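Local coordinates for protein urocanate hydratase (Paenibacillus sp. Soil724D2, PDB 7NED) that hydrates urocanate-type substrates with the help of a bound NAD+, probably acting on thiourocanate in bacterial ergothioneine breakdown, at residues Leu12-Trp17 and Ala21-Leu26; Leu149-Ser154 and Pro248-Asp253; Asp210-Trp215 and Val226-Thr231; Ser267-Glu272 and Pro282-Arg287; Glu368-Ala373 and Asn382-Ala387. All blocks are in the same frame, centred on the assembly; numbering follows the deposited sequence.

Contact 1 of 5, residues Leu12-Trp17 and Ala21-Leu26; sequences LRCKGW and ALLRML
Arg24 reaches back from its helix to the loop before it, and its side chain meets Arg13 first and Trp17 last. At CB the chain turns so that CG lies beside the backbone N (chi1 -69°); CG then sits 3.5 Å from Arg13 NH2, near the plane of that guanidinium. From CG the chain runs extended to NE, which comes within 4.0 Å of Arg13 NH2; both arginines form salt bridges with Glu20, and Arg13 a further one with Glu27; these carboxylates would offset the like charges. Gly16 is the N-cap of helix 17-31, so this is a helix start folded against its own lead-in, and Ala21 N donates to Trp17 O (2.9 Å) as a first-turn bond. Farther out, Trp17 CH2 stands 3.8 Å from Arg24 CZ, over one face of the guanidinium, with the two planes 68° apart. Arg24 NH1, at the edge of the indole, hydrogen-bonds to the carbonyls of Gly9 and Leu356. A leucine at Arg24 would probably leave those two carbonyls and Glu20 short of a donor and the indole edge of Trp17 without the guanidinium it meets. Leu23 CD2 lies over one face of the Arg13 guanidinium, toward its rim, 3.5 Å from Arg13 CZ, and also touches Cys14 SG at 3.8 Å.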
# COMPACT_ATOMS: atom_id res chain seq x y z
N LEU A 12 18.51 -14.20 -26.94
CA LEU A 12 17.21 -13.89 -26.33
C LEU A 12 16.33 -15.12 -26.22
O LEU A 12 16.16 -15.88 -27.18
CB LEU A 12 16.51 -12.83 -27.17
CG LEU A 12 16.99 -11.38 -27.05
CD1 LEU A 12 16.12 -10.51 -27.98
CD2 LEU A 12 16.84 -10.94 -25.61
N ARG A 13 15.73 -15.33 -25.04
CA ARG A 13 14.64 -16.29 -24.93
C ARG A 13 13.28 -15.61 -24.97
O ARG A 13 12.27 -16.28 -25.19
CB ARG A 13 14.78 -17.10 -23.64
CG ARG A 13 16.13 -17.83 -23.62
CD ARG A 13 16.41 -18.32 -22.24
NE ARG A 13 16.61 -17.18 -21.37
CZ ARG A 13 16.69 -17.28 -20.06
NH1 ARG A 13 16.58 -18.48 -19.50
NH2 ARG A 13 16.89 -16.21 -19.31
N CYS A 14 13.25 -14.31 -24.77
CA CYS A 14 12.04 -13.51 -24.74
C CYS A 14 11.97 -12.68 -26.00
O CYS A 14 12.87 -12.72 -26.85
CB CYS A 14 12.03 -12.60 -23.52
SG CYS A 14 12.27 -13.49 -21.99
N LYS A 15 10.88 -11.91 -26.11
CA LYS A 15 10.66 -11.11 -27.30
C LYS A 15 11.54 -9.88 -27.36
O LYS A 15 11.70 -9.31 -28.44
CB LYS A 15 9.18 -10.70 -27.39
CG LYS A 15 8.31 -11.89 -27.77
CD LYS A 15 6.91 -11.53 -27.91
CE LYS A 15 6.10 -12.73 -28.40
NZ LYS A 15 4.66 -12.47 -28.19
N GLY A 16 12.13 -9.46 -26.23
CA GLY A 16 13.04 -8.33 -26.21
C GLY A 16 13.92 -8.37 -24.98
O GLY A 16 13.76 -9.22 -24.09
N TRP A 17 14.86 -7.43 -24.92
CA TRP A 17 15.84 -7.44 -23.84
C TRP A 17 15.28 -6.89 -22.53
O TRP A 17 15.79 -7.22 -21.46
CB TRP A 17 17.08 -6.62 -24.23
CG TRP A 17 18.15 -7.53 -24.76
CD1 TRP A 17 18.52 -7.69 -26.07
CD2 TRP A 17 18.96 -8.46 -24.01
NE1 TRP A 17 19.52 -8.65 -26.18
CE2 TRP A 17 19.80 -9.13 -24.92
CE3 TRP A 17 19.06 -8.76 -22.64
CZ2 TRP A 17 20.74 -10.11 -24.51
CZ3 TRP A 17 20.01 -9.75 -22.24
CH2 TRP A 17 20.82 -10.39 -23.18
N ALA A 21 15.73 -9.27 -19.44
CA ALA A 21 16.43 -8.80 -18.25
C ALA A 21 15.69 -9.24 -16.99
O ALA A 21 16.31 -9.78 -16.06
CB ALA A 21 16.59 -7.28 -18.29
N LEU A 22 14.37 -9.08 -16.98
CA LEU A 22 13.61 -9.49 -15.80
C LEU A 22 13.69 -10.99 -15.61
O LEU A 22 13.76 -11.46 -14.47
CB LEU A 22 12.15 -9.02 -15.90
CG LEU A 22 12.02 -7.51 -16.10
CD1 LEU A 22 10.52 -7.08 -16.21
CD2 LEU A 22 12.75 -6.72 -14.98
N LEU A 23 13.61 -11.76 -16.70
CA LEU A 23 13.71 -13.22 -16.58
C LEU A 23 15.06 -13.62 -16.00
O LEU A 23 15.15 -14.46 -15.09
CB LEU A 23 13.51 -13.90 -17.95
CG LEU A 23 13.71 -15.42 -17.97
CD1 LEU A 23 12.72 -16.10 -16.98
CD2 LEU A 23 13.54 -15.96 -19.37
N ARG A 24 16.12 -13.00 -16.48
CA ARG A 24 17.44 -13.33 -15.94
C ARG A 24 17.61 -12.88 -14.51
O ARG A 24 18.35 -13.51 -13.75
CB ARG A 24 18.52 -12.72 -16.82
CG ARG A 24 18.56 -13.40 -18.17
CD ARG A 24 19.75 -12.94 -19.00
NE ARG A 24 19.67 -13.54 -20.33
CZ ARG A 24 20.70 -13.59 -21.18
NH1 ARG A 24 21.89 -13.06 -20.86
NH2 ARG A 24 20.53 -14.17 -22.36
N MET A 25 16.98 -11.76 -14.12
CA MET A 25 17.07 -11.36 -12.72
C MET A 25 16.35 -12.36 -11.82
O MET A 25 16.80 -12.66 -10.70
CB MET A 25 16.49 -9.95 -12.58
CG MET A 25 17.40 -8.92 -13.16
SD MET A 25 16.70 -7.32 -12.88
CE MET A 25 17.32 -6.88 -11.23
N LEU A 26 15.22 -12.87 -12.29
CA LEU A 26 14.55 -13.94 -11.56
C LEU A 26 15.47 -15.15 -11.40
O LEU A 26 15.66 -15.68 -10.29
CB LEU A 26 13.24 -14.33 -12.26
CG LEU A 26 12.55 -15.61 -11.81
CD1 LEU A 26 12.22 -15.60 -10.31
CD2 LEU A 26 11.29 -15.88 -12.62

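Contact 2 of 5, residues Leu149-Ser154 and Pro248-Asp253; sequences LHFNGS and PDIVTD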
# COMPACT_ATOMS: atom_id res chain seq x y z
N LEU A 149 32.66 8.56 14.25
CA LEU A 149 31.99 9.12 15.42
C LEU A 149 32.73 8.81 16.70
O LEU A 149 32.71 9.63 17.63
CB LEU A 149 30.56 8.60 15.52
CG LEU A 149 29.56 9.09 14.48
CD1 LEU A 149 28.31 8.20 14.56
CD2 LEU A 149 29.17 10.56 14.71
N HIS A 150 33.41 7.67 16.77
CA HIS A 150 33.94 7.17 18.03
C HIS A 150 35.40 6.77 18.00
O HIS A 150 35.96 6.53 19.08
CB HIS A 150 33.13 5.96 18.52
CG HIS A 150 31.68 6.26 18.70
ND1 HIS A 150 31.20 6.98 19.77
CD2 HIS A 150 30.60 5.95 17.94
CE1 HIS A 150 29.89 7.12 19.65
NE2 HIS A 150 29.50 6.49 18.55
N PHE A 151 36.04 6.67 16.84
CA PHE A 151 37.37 6.08 16.79
C PHE A 151 38.29 6.84 15.84
O PHE A 151 39.12 6.22 15.18
CB PHE A 151 37.32 4.59 16.39
CG PHE A 151 36.43 3.73 17.26
CD1 PHE A 151 36.83 3.36 18.55
CD2 PHE A 151 35.21 3.25 16.78
CE1 PHE A 151 36.01 2.55 19.35
CE2 PHE A 151 34.40 2.46 17.56
CZ PHE A 151 34.78 2.11 18.85
N ASN A 152 38.11 8.16 15.74
CA ASN A 152 39.04 9.02 15.00
C ASN A 152 39.14 8.65 13.54
O ASN A 152 40.18 8.86 12.90
CB ASN A 152 40.44 9.00 15.63
CG ASN A 152 40.43 9.56 16.99
OD1 ASN A 152 40.10 10.72 17.15
ND2 ASN A 152 40.77 8.74 17.99
N GLY A 153 38.08 8.06 12.98
CA GLY A 153 38.08 7.76 11.58
C GLY A 153 38.67 6.42 11.18
O GLY A 153 38.73 6.12 9.98
N SER A 154 39.07 5.58 12.13
CA SER A 154 39.67 4.30 11.76
C SER A 154 39.23 3.22 12.72
O SER A 154 39.25 3.43 13.93
CB SER A 154 41.22 4.37 11.77
OG SER A 154 41.71 3.10 11.43
N PRO A 248 33.93 -6.11 23.20
CA PRO A 248 34.35 -5.64 21.89
C PRO A 248 34.09 -4.15 21.78
O PRO A 248 33.31 -3.58 22.55
CB PRO A 248 33.47 -6.45 20.90
CG PRO A 248 32.87 -7.56 21.72
CD PRO A 248 32.77 -7.02 23.12
N ASP A 249 34.72 -3.53 20.79
CA ASP A 249 34.53 -2.10 20.56
C ASP A 249 33.19 -1.83 19.90
O ASP A 249 32.60 -0.76 20.10
CB ASP A 249 35.66 -1.56 19.70
CG ASP A 249 37.02 -1.76 20.37
OD1 ASP A 249 37.19 -1.16 21.46
OD2 ASP A 249 37.87 -2.53 19.85
N ILE A 250 32.72 -2.80 19.12
CA ILE A 250 31.45 -2.67 18.39
C ILE A 250 30.73 -3.99 18.46
O ILE A 250 31.34 -5.05 18.35
CB ILE A 250 31.70 -2.30 16.92
CG1 ILE A 250 32.42 -0.95 16.83
CG2 ILE A 250 30.36 -2.23 16.20
CD1 ILE A 250 32.96 -0.67 15.44
N VAL A 251 29.42 -3.95 18.65
CA VAL A 251 28.64 -5.17 18.75
C VAL A 251 27.36 -4.98 17.96
O VAL A 251 26.64 -4.00 18.17
CB VAL A 251 28.31 -5.53 20.20
CG1 VAL A 251 27.46 -6.81 20.25
CG2 VAL A 251 29.64 -5.65 21.04
N THR A 252 27.06 -5.93 17.08
CA THR A 252 25.75 -5.97 16.43
C THR A 252 25.37 -7.43 16.24
O THR A 252 25.94 -8.34 16.87
CB THR A 252 25.73 -5.14 15.13
OG1 THR A 252 24.40 -5.11 14.60
CG2 THR A 252 26.67 -5.68 14.07
N ASP A 253 24.36 -7.67 15.39
CA ASP A 253 23.86 -9.01 15.14
C ASP A 253 23.18 -8.96 13.78
O ASP A 253 22.55 -7.96 13.44
CB ASP A 253 22.86 -9.44 16.23
CG ASP A 253 22.23 -10.80 15.92
OD1 ASP A 253 21.29 -10.88 15.09
OD2 ASP A 253 22.69 -11.81 16.50
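The Phe151 ring turns its edge to Asp249: CZ lies 3.8 Å from Asp249 O, which sits near the ring plane, and 3.9 Å from Asp249 CB. On one face rests His150 CB from its own segment, 3.8 Å above the plane and offset toward the rim. Ile250 approaches obliquely, its CG1 and CD1 each 4.0 Å from Phe151 CE2, so one ring carbon touches two atoms of the same branch. The Asp249 carboxylate is turned 74° from the ring, and it is CB rather than the carboxylate that meets the ring; OD2 accepts from the backbone N of Phe159. Phe151 CG lies beside the backbone N (chi1 -56°), a setting that sends the ring toward the strand from a residue just leaving the helix. Replacing Phe151 by an alanine would probably open a gap beside Asp249 CB and cost Ile250 CG1 and CD1 one of their apolar neighbours. Behind the ring the chain reverses in a type I' turn from Phe151 to Ser154, closed by Ser154 N to Phe151 O at 3.1 Å. Ile146 of helix 133-150 and Ile309 of strand 309-312 also touch the Phe151 side chain. A helix end thus packs against the start of strand 250-251, which runs between strands 159-163 and 309-312 in the parallel sheet of the Rossmann-like domain.

Contact 3 of 5, residues Asp210-Trp215 and Val226-Thr231; sequences DEALLW and VSVGLT
Where Ala212 and Trp215 meet Val228, the shortest polar bond belongs to the helix itself: Leu214 N donates to Asp210 O at 2.9 Å, followed one residue on by Trp215 N to Glu211 O at 3.0 Å. Between helix and strand the contact is apolar. Val228 carries it with both methyls. CG1, placed opposite the backbone N (chi1 -179°), lies 3.9 Å from Ala212 CB and 3.8 Å from Trp215 CE3, so it is shared by two helix residues one turn apart. CG2 reaches the same CE3 atom of Trp215 at 3.9 Å. CG1 lies in the indole plane, so Val228 touches the ring at its edge, and the two side chains cross at about a right angle. Glu211 CG rests over one face of the indole, and Arg204 makes a cation-pi contact with the ring. Toward the end of the strand Leu230 CD1 stands 4.4 Å from Ala212 CB. The small Ala212 is where the backbones come closest, and the segment axes approach to 9.1 Å while running nearly antiparallel, at 170°. Such opposed directions are expected of the beta-alpha-beta unit formed by strand 204-206, helix 209-222 and strand 226-231 in this Rossmann-like domain.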
# COMPACT_ATOMS: atom_id res chain seq x y z
N ASP A 210 38.20 -19.63 22.28
CA ASP A 210 39.53 -19.21 22.69
C ASP A 210 40.41 -18.93 21.49
O ASP A 210 41.13 -17.92 21.46
CB ASP A 210 40.18 -20.26 23.59
CG ASP A 210 39.52 -20.34 24.96
OD1 ASP A 210 38.70 -19.46 25.30
OD2 ASP A 210 39.87 -21.28 25.72
N GLU A 211 40.40 -19.83 20.50
CA GLU A 211 41.21 -19.61 19.31
C GLU A 211 40.75 -18.36 18.57
O GLU A 211 41.58 -17.56 18.09
CB GLU A 211 41.14 -20.83 18.40
CG GLU A 211 41.93 -20.66 17.14
CD GLU A 211 42.12 -21.94 16.38
OE1 GLU A 211 41.12 -22.49 15.87
OE2 GLU A 211 43.29 -22.34 16.19
N ALA A 212 39.44 -18.16 18.47
CA ALA A 212 38.93 -16.97 17.80
C ALA A 212 39.42 -15.71 18.48
O ALA A 212 39.84 -14.76 17.81
CB ALA A 212 37.40 -16.98 17.75
N LEU A 213 39.33 -15.67 19.82
CA LEU A 213 39.75 -14.46 20.54
C LEU A 213 41.25 -14.25 20.45
O LEU A 213 41.72 -13.11 20.40
CB LEU A 213 39.32 -14.54 22.01
CG LEU A 213 37.82 -14.53 22.30
CD1 LEU A 213 37.55 -14.98 23.73
CD2 LEU A 213 37.23 -13.14 22.05
N LEU A 214 42.03 -15.34 20.43
CA LEU A 214 43.47 -15.20 20.23
C LEU A 214 43.77 -14.53 18.90
O LEU A 214 44.57 -13.59 18.83
CB LEU A 214 44.15 -16.57 20.31
CG LEU A 214 45.60 -16.60 19.85
CD1 LEU A 214 46.44 -15.83 20.87
CD2 LEU A 214 46.12 -18.03 19.70
N TRP A 215 43.13 -15.00 17.82
CA TRP A 215 43.26 -14.35 16.51
C TRP A 215 42.82 -12.89 16.54
O TRP A 215 43.49 -12.01 15.97
CB TRP A 215 42.44 -15.14 15.49
CG TRP A 215 43.03 -16.45 15.13
CD1 TRP A 215 44.28 -16.91 15.43
CD2 TRP A 215 42.36 -17.53 14.45
NE1 TRP A 215 44.45 -18.19 14.93
CE2 TRP A 215 43.28 -18.59 14.34
CE3 TRP A 215 41.06 -17.69 13.93
CZ2 TRP A 215 42.95 -19.80 13.72
CZ3 TRP A 215 40.74 -18.89 13.31
CH2 TRP A 215 41.68 -19.94 13.21
N VAL A 226 41.22 -8.66 10.40
CA VAL A 226 41.02 -10.10 10.29
C VAL A 226 39.53 -10.35 10.39
O VAL A 226 38.82 -9.61 11.06
CB VAL A 226 41.78 -10.86 11.40
CG1 VAL A 226 41.03 -10.69 12.73
CG2 VAL A 226 42.01 -12.34 11.02
N SER A 227 39.07 -11.40 9.72
CA SER A 227 37.70 -11.89 9.90
C SER A 227 37.74 -13.33 10.37
O SER A 227 38.44 -14.17 9.79
CB SER A 227 36.84 -11.76 8.64
OG SER A 227 37.40 -12.38 7.50
N VAL A 228 36.99 -13.61 11.42
CA VAL A 228 36.94 -14.94 12.00
C VAL A 228 35.49 -15.38 12.08
O VAL A 228 34.66 -14.68 12.65
CB VAL A 228 37.59 -14.98 13.39
CG1 VAL A 228 37.53 -16.39 13.92
CG2 VAL A 228 39.01 -14.42 13.32
N GLY A 229 35.19 -16.54 11.50
CA GLY A 229 33.90 -17.16 11.65
C GLY A 229 34.00 -18.20 12.75
O GLY A 229 34.79 -19.14 12.66
N LEU A 230 33.21 -18.01 13.79
CA LEU A 230 33.16 -18.93 14.92
C LEU A 230 31.87 -19.72 14.85
O LEU A 230 30.78 -19.14 14.91
CB LEU A 230 33.24 -18.16 16.23
CG LEU A 230 33.10 -18.98 17.51
CD1 LEU A 230 34.19 -20.05 17.59
CD2 LEU A 230 33.05 -18.05 18.72
N THR A 231 31.98 -21.05 14.75
CA THR A 231 30.79 -21.89 14.76
C THR A 231 30.22 -21.95 16.17
O THR A 231 30.88 -22.45 17.10
CB THR A 231 31.13 -23.29 14.27
OG1 THR A 231 31.57 -23.19 12.92
CG2 THR A 231 29.89 -24.16 14.29

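Contact 4 of 5, residues Ser267-Glu272 and Pro282-Arg287; sequences SGYRVE and PEQLQR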
# COMPACT_ATOMS: atom_id res chain seq x y z
N SER A 267 19.23 -21.43 21.65
CA SER A 267 20.31 -22.13 22.33
C SER A 267 19.89 -23.57 22.57
O SER A 267 18.73 -23.84 22.90
CB SER A 267 20.64 -21.46 23.67
OG SER A 267 21.71 -22.14 24.30
N GLY A 268 20.81 -24.50 22.35
CA GLY A 268 20.53 -25.88 22.66
C GLY A 268 19.90 -26.69 21.55
O GLY A 268 19.77 -27.91 21.70
N TYR A 269 19.54 -26.06 20.44
CA TYR A 269 19.05 -26.75 19.25
C TYR A 269 20.19 -26.95 18.28
O TYR A 269 21.07 -26.09 18.14
CB TYR A 269 17.96 -25.94 18.55
CG TYR A 269 16.63 -25.87 19.23
CD1 TYR A 269 15.49 -26.36 18.61
CD2 TYR A 269 16.48 -25.21 20.44
CE1 TYR A 269 14.24 -26.25 19.20
CE2 TYR A 269 15.24 -25.09 21.04
CZ TYR A 269 14.12 -25.62 20.41
OH TYR A 269 12.88 -25.50 21.02
N ARG A 270 20.19 -28.08 17.58
CA ARG A 270 21.09 -28.27 16.45
C ARG A 270 20.35 -27.93 15.17
O ARG A 270 19.13 -28.15 15.06
CB ARG A 270 21.63 -29.71 16.41
CG ARG A 270 22.70 -30.00 17.47
CD ARG A 270 23.65 -31.11 16.99
NE ARG A 270 22.93 -32.11 16.21
CZ ARG A 270 23.44 -32.79 15.18
NH1 ARG A 270 24.70 -32.60 14.82
NH2 ARG A 270 22.68 -33.67 14.53
N VAL A 271 21.07 -27.35 14.21
CA VAL A 271 20.40 -26.96 12.97
C VAL A 271 19.71 -28.17 12.36
O VAL A 271 18.65 -28.06 11.74
CB VAL A 271 21.40 -26.34 11.98
CG1 VAL A 271 22.03 -25.11 12.59
CG2 VAL A 271 22.48 -27.36 11.62
N GLU A 272 20.22 -29.37 12.62
CA GLU A 272 19.72 -30.55 11.98
C GLU A 272 18.35 -30.94 12.43
O GLU A 272 17.69 -31.68 11.79
N PRO A 282 6.09 -26.21 16.57
CA PRO A 282 6.57 -24.88 16.18
C PRO A 282 6.37 -23.84 17.27
O PRO A 282 7.16 -22.89 17.36
CB PRO A 282 5.75 -24.57 14.92
CG PRO A 282 4.50 -25.37 15.06
CD PRO A 282 4.94 -26.65 15.75
N GLU A 283 5.36 -23.99 18.12
CA GLU A 283 5.14 -23.00 19.16
C GLU A 283 6.27 -23.00 20.17
O GLU A 283 6.76 -21.94 20.58
CB GLU A 283 3.80 -23.24 19.85
N GLN A 284 6.70 -24.18 20.62
CA GLN A 284 7.81 -24.22 21.56
C GLN A 284 9.09 -23.66 20.93
O GLN A 284 9.85 -22.95 21.59
CB GLN A 284 8.04 -25.64 22.07
CG GLN A 284 9.14 -25.72 23.17
CD GLN A 284 8.78 -24.86 24.38
OE1 GLN A 284 7.66 -24.95 24.90
NE2 GLN A 284 9.72 -24.04 24.83
N LEU A 285 9.35 -24.01 19.66
CA LEU A 285 10.51 -23.48 18.95
C LEU A 285 10.51 -21.96 18.97
O LEU A 285 11.54 -21.34 19.26
CB LEU A 285 10.54 -24.02 17.52
CG LEU A 285 11.50 -23.39 16.50
CD1 LEU A 285 12.97 -23.68 16.83
CD2 LEU A 285 11.13 -23.86 15.07
N GLN A 286 9.36 -21.33 18.68
CA GLN A 286 9.32 -19.86 18.73
C GLN A 286 9.62 -19.34 20.12
O GLN A 286 10.32 -18.35 20.27
CB GLN A 286 7.97 -19.26 18.31
CG GLN A 286 7.50 -19.40 16.90
CD GLN A 286 6.22 -18.56 16.71
OE1 GLN A 286 6.28 -17.36 16.40
NE2 GLN A 286 5.08 -19.15 17.03
N ARG A 287 9.00 -19.94 21.15
CA ARG A 287 9.28 -19.49 22.51
C ARG A 287 10.76 -19.64 22.81
O ARG A 287 11.36 -18.78 23.44
CB ARG A 287 8.46 -20.28 23.54
CG ARG A 287 7.07 -19.67 23.81
CD ARG A 287 6.25 -20.46 24.83
NE ARG A 287 6.10 -21.85 24.40
CZ ARG A 287 5.05 -22.32 23.73
NH1 ARG A 287 4.04 -21.50 23.42
NH2 ARG A 287 5.01 -23.60 23.36
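Tyr269 and Leu285 meet obliquely, the Leu285 CD1 methyl coming up to the ring at the CE1 and CD1 carbons. Tyr269 CE1 is 3.7 Å from Leu285 CD1 and CD1 of the same ring 4.1 Å from that methyl, so the methyl touches the ring at two neighbouring carbons. The phenol oxygen runs past the leucine toward the helix backbone: Tyr269 OH lies 3.7 Å from Leu285 CA and 4.0 Å from Gln284 O, both van der Waals approaches. With CG opposite the backbone N (chi1 168°), Leu285 swings its end over to the ring although its CB does not aim directly at the loop. The two segments are joined by helix 274-280, and Leu274 from it touches both Tyr269 and Leu285; a loop, a short helix and the first turns of helix 282-305 therefore close into a small apolar cluster within the Rossmann-like domain. Tyr269 stands about 9 Å from the bound NAD, measured from its side chain. Within the helix, Gln284 OE1 accepts a weak hydrogen bond from Arg287 NH2 at 3.3 Å, lying in the guanidinium plane, while Gln284 NE2 donates to Asp288. Glu283 O sits beneath the centre of the Arg287 guanidinium.

Contact 5 of 5, residues Glu368-Ala373 and Asn382-Ala387; sequences EFILEA and NWIRLA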
# COMPACT_ATOMS: atom_id res chain seq x y z
N GLU A 368 35.37 1.44 -14.11
CA GLU A 368 36.32 2.40 -14.63
C GLU A 368 35.63 3.73 -14.99
O GLU A 368 36.17 4.77 -14.77
CB GLU A 368 37.14 1.84 -15.77
CG GLU A 368 38.19 0.87 -15.31
CD GLU A 368 39.29 1.49 -14.43
OE1 GLU A 368 39.56 2.68 -14.48
OE2 GLU A 368 39.91 0.79 -13.67
N PHE A 369 34.43 3.64 -15.52
CA PHE A 369 33.68 4.82 -15.80
C PHE A 369 33.43 5.62 -14.54
O PHE A 369 33.59 6.79 -14.54
CB PHE A 369 32.37 4.53 -16.45
CG PHE A 369 31.49 5.72 -16.52
CD1 PHE A 369 31.68 6.67 -17.48
CD2 PHE A 369 30.51 5.91 -15.59
CE1 PHE A 369 30.91 7.80 -17.51
CE2 PHE A 369 29.73 7.04 -15.63
CZ PHE A 369 29.93 7.97 -16.59
N ILE A 370 33.07 4.96 -13.46
CA ILE A 370 32.76 5.69 -12.24
C ILE A 370 33.99 6.42 -11.70
O ILE A 370 33.92 7.59 -11.29
CB ILE A 370 32.15 4.73 -11.21
CG1 ILE A 370 30.75 4.25 -11.68
CG2 ILE A 370 32.06 5.43 -9.88
CD1 ILE A 370 30.09 3.12 -10.80
N LEU A 371 35.12 5.75 -11.69
CA LEU A 371 36.35 6.36 -11.21
C LEU A 371 36.74 7.64 -12.00
O LEU A 371 37.26 8.55 -11.44
CB LEU A 371 37.44 5.33 -11.24
CG LEU A 371 37.19 4.15 -10.34
CD1 LEU A 371 38.27 3.09 -10.51
CD2 LEU A 371 36.96 4.54 -8.88
N GLU A 372 36.41 7.68 -13.27
CA GLU A 372 36.70 8.80 -14.12
C GLU A 372 35.65 9.89 -14.05
O GLU A 372 35.96 11.02 -14.03
CB GLU A 372 36.81 8.39 -15.59
CG GLU A 372 37.70 7.22 -15.94
CD GLU A 372 37.38 6.53 -17.30
OE1 GLU A 372 36.30 6.70 -17.88
OE2 GLU A 372 38.23 5.78 -17.81
N ALA A 373 34.39 9.52 -14.05
CA ALA A 373 33.31 10.46 -14.08
C ALA A 373 32.84 11.02 -12.75
O ALA A 373 32.20 12.01 -12.76
CB ALA A 373 32.15 9.90 -14.87
N ASN A 382 36.61 5.55 -3.50
CA ASN A 382 37.14 4.57 -2.56
C ASN A 382 36.35 3.26 -2.63
O ASN A 382 36.94 2.18 -2.71
CB ASN A 382 37.09 5.14 -1.14
CG ASN A 382 37.43 4.09 -0.06
OD1 ASN A 382 36.56 3.71 0.77
ND2 ASN A 382 38.68 3.60 -0.08
N TRP A 383 35.01 3.34 -2.60
CA TRP A 383 34.22 2.11 -2.55
C TRP A 383 34.44 1.26 -3.80
O TRP A 383 34.64 0.04 -3.71
CB TRP A 383 32.71 2.45 -2.38
CG TRP A 383 32.00 1.19 -2.56
CD1 TRP A 383 31.23 0.81 -3.63
CD2 TRP A 383 32.07 0.06 -1.70
NE1 TRP A 383 30.79 -0.48 -3.46
CE2 TRP A 383 31.30 -0.97 -2.29
CE3 TRP A 383 32.72 -0.19 -0.48
CZ2 TRP A 383 31.15 -2.21 -1.70
CZ3 TRP A 383 32.56 -1.43 0.11
CH2 TRP A 383 31.79 -2.43 -0.50
N ILE A 384 34.41 1.88 -4.98
CA ILE A 384 34.54 1.11 -6.22
C ILE A 384 35.91 0.44 -6.30
O ILE A 384 36.02 -0.74 -6.66
CB ILE A 384 34.25 2.03 -7.43
CG1 ILE A 384 32.74 2.40 -7.43
CG2 ILE A 384 34.67 1.40 -8.75
CD1 ILE A 384 31.77 1.15 -7.56
N ARG A 385 36.96 1.16 -5.91
CA ARG A 385 38.28 0.52 -5.88
C ARG A 385 38.27 -0.71 -5.00
O ARG A 385 38.74 -1.79 -5.39
CB ARG A 385 39.35 1.51 -5.41
CG ARG A 385 39.63 2.58 -6.45
CD ARG A 385 40.87 3.43 -6.13
NE ARG A 385 41.03 4.31 -7.29
CZ ARG A 385 40.59 5.56 -7.32
NH1 ARG A 385 40.03 6.08 -6.23
NH2 ARG A 385 40.73 6.30 -8.42
N LEU A 386 37.69 -0.58 -3.81
CA LEU A 386 37.66 -1.69 -2.87
C LEU A 386 36.83 -2.84 -3.42
O LEU A 386 37.24 -4.01 -3.34
CB LEU A 386 37.12 -1.21 -1.53
CG LEU A 386 38.00 -0.30 -0.67
CD1 LEU A 386 37.20 0.08 0.56
CD2 LEU A 386 39.34 -0.94 -0.30
N ALA A 387 35.64 -2.52 -3.96
CA ALA A 387 34.75 -3.58 -4.42
C ALA A 387 35.34 -4.32 -5.61
O ALA A 387 35.29 -5.55 -5.68
CB ALA A 387 33.37 -3.00 -4.76
O HOH W 1 38.36 8.27 -8.95
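Ile384 forms the apolar part of this interface, facing Ile370 and Leu371 with separate branches. Its CG1 lies 4.0 Å from Ile370 CG2, the two isoleucines crossing at about a right angle; its CG2, opposite the backbone N, lies 3.9 Å from Leu371 CD2. Both pairs sit at van der Waals range between helices whose segment axes pass 9.8 Å apart at 156°, an antiparallel hairpin of helix 360-373 and helix 378-390 in the C-terminal domain. The second kind of contact sets apolar against flat polar: Leu371 CD2 rests over the centre of the Arg385 guanidinium, 4.1 Å from CZ. Arg385 gets there because its chain is extended from CG to NE, carrying the charged group along the rim of the interface. The third is solvent-mediated. One water donates to Leu371 O at 2.7 Å and accepts a weak bond from Arg385 NH2 at 3.1 Å, linking the helices through a backbone carbonyl. Beyond the pair, Glu368 forms a salt bridge with Arg388 of the second helix. Two buried isoleucines with a partly exposed leucine imply a hairpin held mainly by apolar contact, with a water bridge, weak on its arginine side, and a nearby salt bridge adding polar links.

Along the chain, contact 1 comes first, contact 3 is nested within the loop that contact 2 closes, and contacts 4 and 5 follow in series. Contacts 2, 3 and 4 share the Rossmann-like range; contacts 2 and 3 both reach its seven-stranded parallel sheet, with centres about 18 Å apart, and contact 4 lies about 26 Å from contact 3 between centres. Contacts 1 and 5 belong to the N-terminal and C-terminal ranges, their centres about 28 Å apart and each far from contact 4 (about 41 and 45 Å). None of the five touches another, so they report on separate parts of the fold: the Rossmann-like domain and the two ranges flanking it in sequence.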